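Local coordinates for protein succinate-semialdehyde dehydrogenase (NAD(P)(+)) (PDB 3RH9) that probably oxidises succinate semialdehyde to succinate with NAD+ or NADP+ as a member of the aldehyde dehydrogenase family, at residues G26-V31 / I40-S45; D79-L84 / Y112-F117; M317-G322 / F370-V375. All coordinates share one frame; numbering follows the deposited sequence.

Interaction 1: residues G26-V31 / I40-S45; sequences GATFDV and IAKVPS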
loop_
_atom_site.group_PDB
_atom_site.type_symbol
_atom_site.label_atom_id
_atom_site.label_comp_id
_atom_site.label_asym_id
_atom_site.label_seq_id
_atom_site.Cartn_x
_atom_site.Cartn_y
_atom_site.Cartn_z
ATOM N N GLY A 26 20.630 -27.839 18.063
ATOM C CA GLY A 26 20.089 -29.160 17.828
ATOM C C GLY A 26 18.588 -29.179 17.640
ATOM O O GLY A 26 18.050 -30.159 17.131
ATOM N N ALA A 27 17.908 -28.110 18.045
ATOM C CA ALA A 27 16.459 -28.020 17.858
ATOM C C ALA A 27 16.073 -28.311 16.409
ATOM O O ALA A 27 16.540 -27.649 15.497
ATOM C CB ALA A 27 15.944 -26.660 18.278
ATOM N N THR A 28 15.219 -29.299 16.197
ATOM C CA THR A 28 14.852 -29.671 14.845
ATOM C C THR A 28 13.351 -29.624 14.589
ATOM O O THR A 28 12.563 -29.613 15.524
ATOM C CB THR A 28 15.420 -31.049 14.517
ATOM O OG1 THR A 28 16.523 -30.878 13.621
ATOM C CG2 THR A 28 14.363 -31.953 13.875
ATOM N N PHE A 29 12.960 -29.545 13.318
ATOM C CA PHE A 29 11.569 -29.789 12.914
ATOM C C PHE A 29 11.570 -30.721 11.725
ATOM O O PHE A 29 12.520 -30.726 10.943
ATOM C CB PHE A 29 10.759 -28.490 12.651
ATOM C CG PHE A 29 11.141 -27.725 11.385
ATOM C CD1 PHE A 29 10.584 -28.057 10.152
ATOM C CD2 PHE A 29 12.009 -26.630 11.445
ATOM C CE1 PHE A 29 10.913 -27.335 8.988
ATOM C CE2 PHE A 29 12.338 -25.905 10.301
ATOM C CZ PHE A 29 11.793 -26.258 9.069
ATOM N N ASP A 30 10.522 -31.526 11.594
ATOM C CA ASP A 30 10.492 -32.534 10.539
ATOM C C ASP A 30 9.857 -32.039 9.244
ATOM O O ASP A 30 8.885 -31.275 9.248
ATOM C CB ASP A 30 9.759 -33.792 11.017
ATOM C CG ASP A 30 10.468 -34.484 12.178
ATOM O OD1 ASP A 30 11.597 -34.073 12.546
ATOM O OD2 ASP A 30 9.895 -35.457 12.723
ATOM N N VAL A 31 10.415 -32.483 8.129
ATOM C CA VAL A 31 9.753 -32.330 6.847
ATOM C C VAL A 31 9.304 -33.708 6.379
ATOM O O VAL A 31 10.045 -34.687 6.484
ATOM C CB VAL A 31 10.684 -31.694 5.796
ATOM C CG1 VAL A 31 9.919 -31.383 4.524
ATOM C CG2 VAL A 31 11.324 -30.436 6.356
ATOM N N ILE A 40 11.701 -36.751 5.601
ATOM C CA ILE A 40 12.781 -36.744 4.614
ATOM C C ILE A 40 13.913 -35.802 5.002
ATOM O O ILE A 40 14.965 -35.790 4.371
ATOM C CB ILE A 40 12.284 -36.463 3.170
ATOM C CG1 ILE A 40 11.673 -35.063 3.053
ATOM C CG2 ILE A 40 11.280 -37.526 2.743
ATOM C CD1 ILE A 40 11.112 -34.752 1.679
ATOM N N ALA A 41 13.708 -35.045 6.069
ATOM C CA ALA A 41 14.732 -34.126 6.519
ATOM C C ALA A 41 14.413 -33.595 7.900
ATOM O O ALA A 41 13.248 -33.511 8.287
ATOM C CB ALA A 41 14.876 -32.977 5.529
ATOM N N LYS A 42 15.458 -33.245 8.639
ATOM C CA LYS A 42 15.304 -32.568 9.916
ATOM C C LYS A 42 16.020 -31.213 9.894
ATOM O O LYS A 42 17.249 -31.141 9.914
ATOM C CB LYS A 42 15.829 -33.437 11.050
ATOM C CG LYS A 42 15.001 -34.688 11.322
ATOM C CD LYS A 42 15.659 -35.552 12.402
ATOM C CE LYS A 42 14.661 -36.080 13.442
ATOM N NZ LYS A 42 13.704 -37.091 12.912
ATOM N N VAL A 43 15.235 -30.142 9.858
ATOM C CA VAL A 43 15.763 -28.792 9.751
ATOM C C VAL A 43 15.831 -28.079 11.100
ATOM O O VAL A 43 14.924 -28.194 11.920
ATOM C CB VAL A 43 14.889 -27.950 8.797
ATOM C CG1 VAL A 43 15.583 -26.649 8.451
ATOM C CG2 VAL A 43 14.588 -28.734 7.542
ATOM N N PRO A 44 16.913 -27.330 11.325
ATOM C CA PRO A 44 17.125 -26.513 12.524
ATOM C C PRO A 44 16.014 -25.503 12.775
ATOM O O PRO A 44 15.615 -24.760 11.872
ATOM C CB PRO A 44 18.418 -25.766 12.215
ATOM C CG PRO A 44 19.146 -26.665 11.257
ATOM C CD PRO A 44 18.090 -27.341 10.439
ATOM N N SER A 45 15.537 -25.476 14.015
ATOM C CA SER A 45 14.490 -24.574 14.435
ATOM C C SER A 45 15.131 -23.331 15.052
ATOM O O SER A 45 15.345 -23.245 16.268
ATOM C CB SER A 45 13.579 -25.289 15.437
ATOM O OG SER A 45 12.366 -24.591 15.637
#
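Ala27 opens the pairing with its carbonyl: Ser45 N gives Ala27 O a hydrogen bond of 2.8 Å, while Ala27 CB and Ser45 CB touch. At Thr28, a non-hydrogen-bonded partner of Pro44, the methyl CG2 lies 3.5 Å from Lys42 CB, the two side chains crossing at about a right angle. Phe29 pairs with Val43 through two backbone hydrogen bonds, Phe29 N to Val43 O and Val43 N to Phe29 O. Phe29 CG sits between the backbone N and the carbonyl carbon (chi1 71°), which lays the ring alongside Val43, one face against its CB. Val43 CB is 3.8 Å from the Phe29 ring centroid in a CH-pi contact, nearer the CZ-CE2 side of the ring than its middle. An alanine in place of Phe29 is likely to leave Val43 CB without its aromatic cover and to open a gap beside Ser184 and Pro187, which the side chain also touches. On the other face, Asp30 runs alongside Lys42, with a long salt bridge of 3.7 Å between Asp30 OD1 and Lys42 NZ. Val31 closes the series: Val31 N bonds to Ala41 O, Ile40 N to Val31 O, and Val31 CG2 packs 3.9 Å from Val43 CG2. The result is an antiparallel hairpin with two unlike faces: that of Phe29, Val31, Ala41 and Val43 is apolar and packs partly on helix 188-197, while the Asp30 and Lys42 face is polar and charged.

Interaction 2: residues D79-L84 / Y112-F117; sequences DIRDGL and YAAGFF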
loop_
_atom_site.group_PDB
_atom_site.type_symbol
_atom_site.label_atom_id
_atom_site.label_comp_id
_atom_site.label_asym_id
_atom_site.label_seq_id
_atom_site.Cartn_x
_atom_site.Cartn_y
_atom_site.Cartn_z
ATOM N N ASP A 79 22.337 -13.618 -13.193
ATOM C CA ASP A 79 22.970 -14.806 -12.647
ATOM C C ASP A 79 21.948 -15.723 -11.956
ATOM O O ASP A 79 21.930 -16.923 -12.199
ATOM C CB ASP A 79 24.095 -14.436 -11.670
ATOM C CG ASP A 79 25.335 -13.872 -12.365
ATOM O OD1 ASP A 79 25.374 -13.834 -13.622
ATOM O OD2 ASP A 79 26.280 -13.464 -11.632
ATOM N N ILE A 80 21.111 -15.164 -11.088
ATOM C CA ILE A 80 20.089 -15.966 -10.425
ATOM C C ILE A 80 19.141 -16.616 -11.436
ATOM O O ILE A 80 18.839 -17.799 -11.338
ATOM C CB ILE A 80 19.283 -15.154 -9.405
ATOM C CG1 ILE A 80 20.171 -14.755 -8.221
ATOM C CG2 ILE A 80 18.109 -15.952 -8.908
ATOM C CD1 ILE A 80 19.589 -13.657 -7.348
ATOM N N ARG A 81 18.691 -15.847 -12.420
ATOM C CA ARG A 81 17.800 -16.388 -13.439
ATOM C C ARG A 81 18.436 -17.570 -14.167
ATOM O O ARG A 81 17.753 -18.540 -14.510
ATOM C CB ARG A 81 17.387 -15.306 -14.435
ATOM C CG ARG A 81 16.715 -15.832 -15.690
ATOM C CD ARG A 81 17.671 -15.815 -16.855
ATOM N NE ARG A 81 17.741 -14.494 -17.473
ATOM C CZ ARG A 81 18.838 -13.976 -18.025
ATOM N NH1 ARG A 81 19.977 -14.660 -18.024
ATOM N NH2 ARG A 81 18.797 -12.765 -18.571
ATOM N N ASP A 82 19.745 -17.478 -14.391
ATOM C CA ASP A 82 20.507 -18.537 -15.034
ATOM C C ASP A 82 20.741 -19.696 -14.074
ATOM O O ASP A 82 20.655 -20.858 -14.466
ATOM C CB ASP A 82 21.855 -18.002 -15.533
ATOM C CG ASP A 82 21.716 -17.065 -16.728
ATOM O OD1 ASP A 82 20.611 -17.008 -17.311
ATOM O OD2 ASP A 82 22.711 -16.384 -17.082
ATOM N N GLY A 83 21.053 -19.383 -12.820
ATOM C CA GLY A 83 21.211 -20.402 -11.797
ATOM C C GLY A 83 19.967 -21.275 -11.648
ATOM O O GLY A 83 20.052 -22.504 -11.599
ATOM N N LEU A 84 18.797 -20.655 -11.573
ATOM C CA LEU A 84 17.584 -21.449 -11.488
ATOM C C LEU A 84 17.501 -22.400 -12.680
ATOM O O LEU A 84 17.379 -23.605 -12.510
ATOM C CB LEU A 84 16.344 -20.565 -11.413
ATOM C CG LEU A 84 16.179 -19.861 -10.067
ATOM C CD1 LEU A 84 15.171 -18.729 -10.189
ATOM C CD2 LEU A 84 15.786 -20.845 -8.964
ATOM N N TYR A 112 9.243 -21.072 -14.383
ATOM C CA TYR A 112 8.383 -19.954 -14.068
ATOM C C TYR A 112 9.067 -18.928 -13.141
ATOM O O TYR A 112 8.998 -17.714 -13.378
ATOM C CB TYR A 112 7.135 -20.520 -13.423
ATOM C CG TYR A 112 6.141 -19.503 -12.978
ATOM C CD1 TYR A 112 5.284 -18.898 -13.890
ATOM C CD2 TYR A 112 6.031 -19.168 -11.644
ATOM C CE1 TYR A 112 4.348 -17.974 -13.484
ATOM C CE2 TYR A 112 5.098 -18.248 -11.223
ATOM C CZ TYR A 112 4.261 -17.654 -12.147
ATOM O OH TYR A 112 3.343 -16.730 -11.718
ATOM N N ALA A 113 9.718 -19.426 -12.090
ATOM C CA ALA A 113 10.469 -18.590 -11.153
ATOM C C ALA A 113 11.576 -17.809 -11.853
ATOM O O ALA A 113 11.862 -16.657 -11.511
ATOM C CB ALA A 113 11.068 -19.445 -10.038
ATOM N N ALA A 114 12.206 -18.448 -12.834
ATOM C CA ALA A 114 13.343 -17.853 -13.520
ATOM C C ALA A 114 12.936 -16.612 -14.293
ATOM O O ALA A 114 13.735 -15.709 -14.474
ATOM C CB ALA A 114 13.984 -18.868 -14.442
ATOM N N GLY A 115 11.685 -16.579 -14.746
ATOM C CA GLY A 115 11.209 -15.530 -15.630
ATOM C C GLY A 115 10.926 -14.227 -14.906
ATOM O O GLY A 115 10.766 -13.169 -15.528
ATOM N N PHE A 116 10.844 -14.304 -13.584
ATOM C CA PHE A 116 10.663 -13.105 -12.785
ATOM C C PHE A 116 11.980 -12.372 -12.712
ATOM O O PHE A 116 12.057 -11.148 -12.860
ATOM C CB PHE A 116 10.144 -13.457 -11.391
ATOM C CG PHE A 116 8.682 -13.752 -11.372
ATOM C CD1 PHE A 116 7.758 -12.718 -11.438
ATOM C CD2 PHE A 116 8.221 -15.063 -11.336
ATOM C CE1 PHE A 116 6.405 -12.976 -11.442
ATOM C CE2 PHE A 116 6.855 -15.328 -11.339
ATOM C CZ PHE A 116 5.947 -14.278 -11.399
ATOM N N PHE A 117 13.027 -13.146 -12.502
ATOM C CA PHE A 117 14.366 -12.608 -12.466
ATOM C C PHE A 117 14.749 -12.062 -13.827
ATOM O O PHE A 117 15.372 -11.009 -13.935
ATOM C CB PHE A 117 15.331 -13.676 -11.972
ATOM C CG PHE A 117 15.276 -13.865 -10.492
ATOM C CD1 PHE A 117 14.582 -14.914 -9.947
ATOM C CD2 PHE A 117 15.888 -12.958 -9.643
ATOM C CE1 PHE A 117 14.527 -15.075 -8.576
ATOM C CE2 PHE A 117 15.830 -13.108 -8.283
ATOM C CZ PHE A 117 15.157 -14.164 -7.745
#
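Ile80 and Phe117 supply the aromatic part of this helix-helix contact. The methyl CG2 of Ile80 stands 3.5 Å from the centroid of the Phe117 ring and only 5° off its normal, a CH-pi contact over the middle of the face. Phe117 CB points toward helix 70-86, and CG anti to the carbonyl carbon (chi1 -78°) sets a ring face against Ile80 CG2. The other apolar contacts are made chiefly by Leu84. Its CD1 reaches Phe117 CD1 at 3.9 Å, the side chains crossing at about a right angle, and the same methyl packs against Ala113 CB, while Leu84 CB meets Ala114 CB at 4.2 Å. The small Ala114 is consistent with the close approach of the backbones, Arg81 CA to Ala114 CA being 4.7 Å.

Arg81 contributes its aliphatic part: CB lies 3.6 Å from Phe117 CB, and CG rests near the carbonyl of Ala114. The chain then leads the guanidinium away from the apolar seam, where NH1 makes a salt bridge with Asp82 OD1 and NH2 makes another with Asp118, just beyond Phe117. Phe193 of helix 188-197 touches Ile80, Leu84 and Phe117. Helices 70-86 and 103-123 run nearly antiparallel here, at 168° with axes 8.2 Å apart, the close packing of an antiparallel helix pair in an aldehyde dehydrogenase subunit.

Interaction 3: residues M317-G322 / F370-V375; sequences MTVGDG and FPPTVV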
loop_
_atom_site.group_PDB
_atom_site.type_symbol
_atom_site.label_atom_id
_atom_site.label_comp_id
_atom_site.label_asym_id
_atom_site.label_seq_id
_atom_site.Cartn_x
_atom_site.Cartn_y
_atom_site.Cartn_z
HETATM N N MSE A 317 -7.279 -38.864 -15.972
HETATM C CA MSE A 317 -6.181 -38.430 -15.109
HETATM C C MSE A 317 -5.746 -39.480 -14.090
HETATM O O MSE A 317 -6.471 -40.418 -13.787
HETATM C CB MSE A 317 -6.532 -37.133 -14.401
HETATM C CG MSE A 317 -6.819 -35.996 -15.344
HETATM SE SE MSE A 317 -7.278 -34.371 -14.363
HETATM C CE MSE A 317 -5.617 -34.157 -13.357
ATOM N N THR A 318 -4.559 -39.298 -13.544
ATOM C CA THR A 318 -3.966 -40.304 -12.698
ATOM C C THR A 318 -3.384 -39.634 -11.477
ATOM O O THR A 318 -2.782 -38.574 -11.580
ATOM C CB THR A 318 -2.868 -41.042 -13.469
ATOM O OG1 THR A 318 -1.991 -40.086 -14.097
ATOM C CG2 THR A 318 -3.500 -41.904 -14.546
ATOM N N VAL A 319 -3.586 -40.248 -10.318
ATOM C CA VAL A 319 -3.077 -39.730 -9.059
ATOM C C VAL A 319 -2.034 -40.681 -8.534
ATOM O O VAL A 319 -2.195 -41.880 -8.628
ATOM C CB VAL A 319 -4.182 -39.690 -7.997
ATOM C CG1 VAL A 319 -3.964 -38.536 -7.023
ATOM C CG2 VAL A 319 -5.532 -39.596 -8.655
ATOM N N GLY A 320 -0.971 -40.148 -7.963
ATOM C CA GLY A 320 0.014 -40.981 -7.306
ATOM C C GLY A 320 1.220 -40.198 -6.829
ATOM O O GLY A 320 1.226 -38.966 -6.867
ATOM N N ASP A 321 2.229 -40.925 -6.354
ATOM C CA ASP A 321 3.546 -40.375 -6.093
ATOM C C ASP A 321 3.981 -39.577 -7.317
ATOM O O ASP A 321 3.892 -40.060 -8.444
ATOM C CB ASP A 321 4.528 -41.519 -5.839
ATOM C CG ASP A 321 5.836 -41.050 -5.218
ATOM O OD1 ASP A 321 6.235 -39.875 -5.429
ATOM O OD2 ASP A 321 6.462 -41.873 -4.507
ATOM N N GLY A 322 4.444 -38.353 -7.099
ATOM C CA GLY A 322 4.803 -37.480 -8.200
ATOM C C GLY A 322 6.190 -37.723 -8.778
ATOM O O GLY A 322 6.541 -37.164 -9.821
ATOM N N PHE A 370 -5.952 -37.497 -3.053
ATOM C CA PHE A 370 -7.339 -37.180 -3.297
ATOM C C PHE A 370 -7.580 -37.104 -4.795
ATOM O O PHE A 370 -6.952 -36.319 -5.496
ATOM C CB PHE A 370 -7.694 -35.867 -2.620
ATOM C CG PHE A 370 -9.161 -35.673 -2.418
ATOM C CD1 PHE A 370 -9.998 -35.471 -3.499
ATOM C CD2 PHE A 370 -9.703 -35.686 -1.141
ATOM C CE1 PHE A 370 -11.345 -35.294 -3.313
ATOM C CE2 PHE A 370 -11.053 -35.504 -0.953
ATOM C CZ PHE A 370 -11.877 -35.311 -2.041
ATOM N N PRO A 371 -8.504 -37.931 -5.285
ATOM C CA PRO A 371 -8.816 -38.121 -6.703
ATOM C C PRO A 371 -9.535 -36.922 -7.311
ATOM O O PRO A 371 -10.375 -36.311 -6.665
ATOM C CB PRO A 371 -9.779 -39.313 -6.687
ATOM C CG PRO A 371 -9.736 -39.857 -5.294
ATOM C CD PRO A 371 -9.387 -38.723 -4.423
ATOM N N PRO A 372 -9.228 -36.600 -8.566
ATOM C CA PRO A 372 -9.920 -35.489 -9.202
ATOM C C PRO A 372 -11.413 -35.755 -9.196
ATOM O O PRO A 372 -11.821 -36.814 -9.638
ATOM C CB PRO A 372 -9.369 -35.523 -10.625
ATOM C CG PRO A 372 -8.063 -36.212 -10.503
ATOM C CD PRO A 372 -8.275 -37.249 -9.476
ATOM N N THR A 373 -12.198 -34.802 -8.702
ATOM C CA THR A 373 -13.624 -34.988 -8.475
ATOM C C THR A 373 -14.441 -33.852 -9.055
ATOM O O THR A 373 -13.984 -32.710 -9.115
ATOM C CB THR A 373 -13.931 -35.040 -6.979
ATOM O OG1 THR A 373 -13.145 -36.065 -6.366
ATOM C CG2 THR A 373 -15.383 -35.341 -6.759
ATOM N N VAL A 374 -15.667 -34.164 -9.464
ATOM C CA VAL A 374 -16.543 -33.174 -10.077
ATOM C C VAL A 374 -17.972 -33.270 -9.546
ATOM O O VAL A 374 -18.655 -34.275 -9.755
ATOM C CB VAL A 374 -16.606 -33.367 -11.599
ATOM C CG1 VAL A 374 -17.732 -32.556 -12.163
ATOM C CG2 VAL A 374 -15.284 -32.996 -12.257
ATOM N N VAL A 375 -18.444 -32.232 -8.872
ATOM C CA VAL A 375 -19.818 -32.268 -8.405
ATOM C C VAL A 375 -20.674 -31.226 -9.099
ATOM O O VAL A 375 -20.213 -30.124 -9.389
ATOM C CB VAL A 375 -19.941 -32.111 -6.867
ATOM C CG1 VAL A 375 -19.254 -33.253 -6.173
ATOM C CG2 VAL A 375 -19.387 -30.765 -6.406
#
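Val319 holds its CG1 at a chi1 of -149°, well short of fully anti to the backbone N, and this rotation spreads its two methyls over the turn before strand 373-376. CG2 comes to 3.7 Å from Pro372 CD and also meets Pro371 CA at 4.1 Å, while CG1 lies 4.0 Å from Phe370 O. One branched side chain therefore touches three consecutive residues. Val319 and Pro372 reach past one another from opposing sides, a methyl meeting a ring carbon.

Selenomethionine at Met317 adds a second, looser touch. Its chain is extended at chi2 (179°) and bent at chi3 (60°), and that last bend brings CE within 4.3 Å of Pro372 CG. Pro372 is thus approached at CD by Val319 and at CG by Met317. Phe283 of helix 271-283 borders both Met317 and Pro372, continuing the apolar patch.

Across the two segments the contact is wholly van der Waals. Within 370-375, Thr373 OG1 donates to Pro371 O at 2.8 Å, from above the carbonyl plane, bridging the two residues on either side of Pro372. Phe370 CB points away from 317-322, and its side chain meets Phe338 and Leu345 of helix 335-350. This is plain loop packing, joining the connection after helix 303-316 to the entry of strand 373-376, which runs within the mixed sheet of seven strands in this aldehyde dehydrogenase-family chain.

How the interactions relate
From the N terminus, interaction 1 comes first, closing the short turn between strands 28-32 and 39-44 into a hairpin. Interaction 2 follows, bringing helix 70-86 against helix 103-123 and closing a mostly helical loop that contains helix 88-99. Interaction 3 lies much later, where 317-322 and 370-375 close a loop holding helix 335-350 and strand 354-357. The three are in series, none nesting in or crossing another, and none touches another: their centres are about 28 to 31 Å apart. Helix 188-197 gives the first two a common neighbour, since Leu188 meets the hairpin and Phe193 the helix pair, whereas interaction 3 sets a loop beside the start of a strand of the seven-stranded sheet.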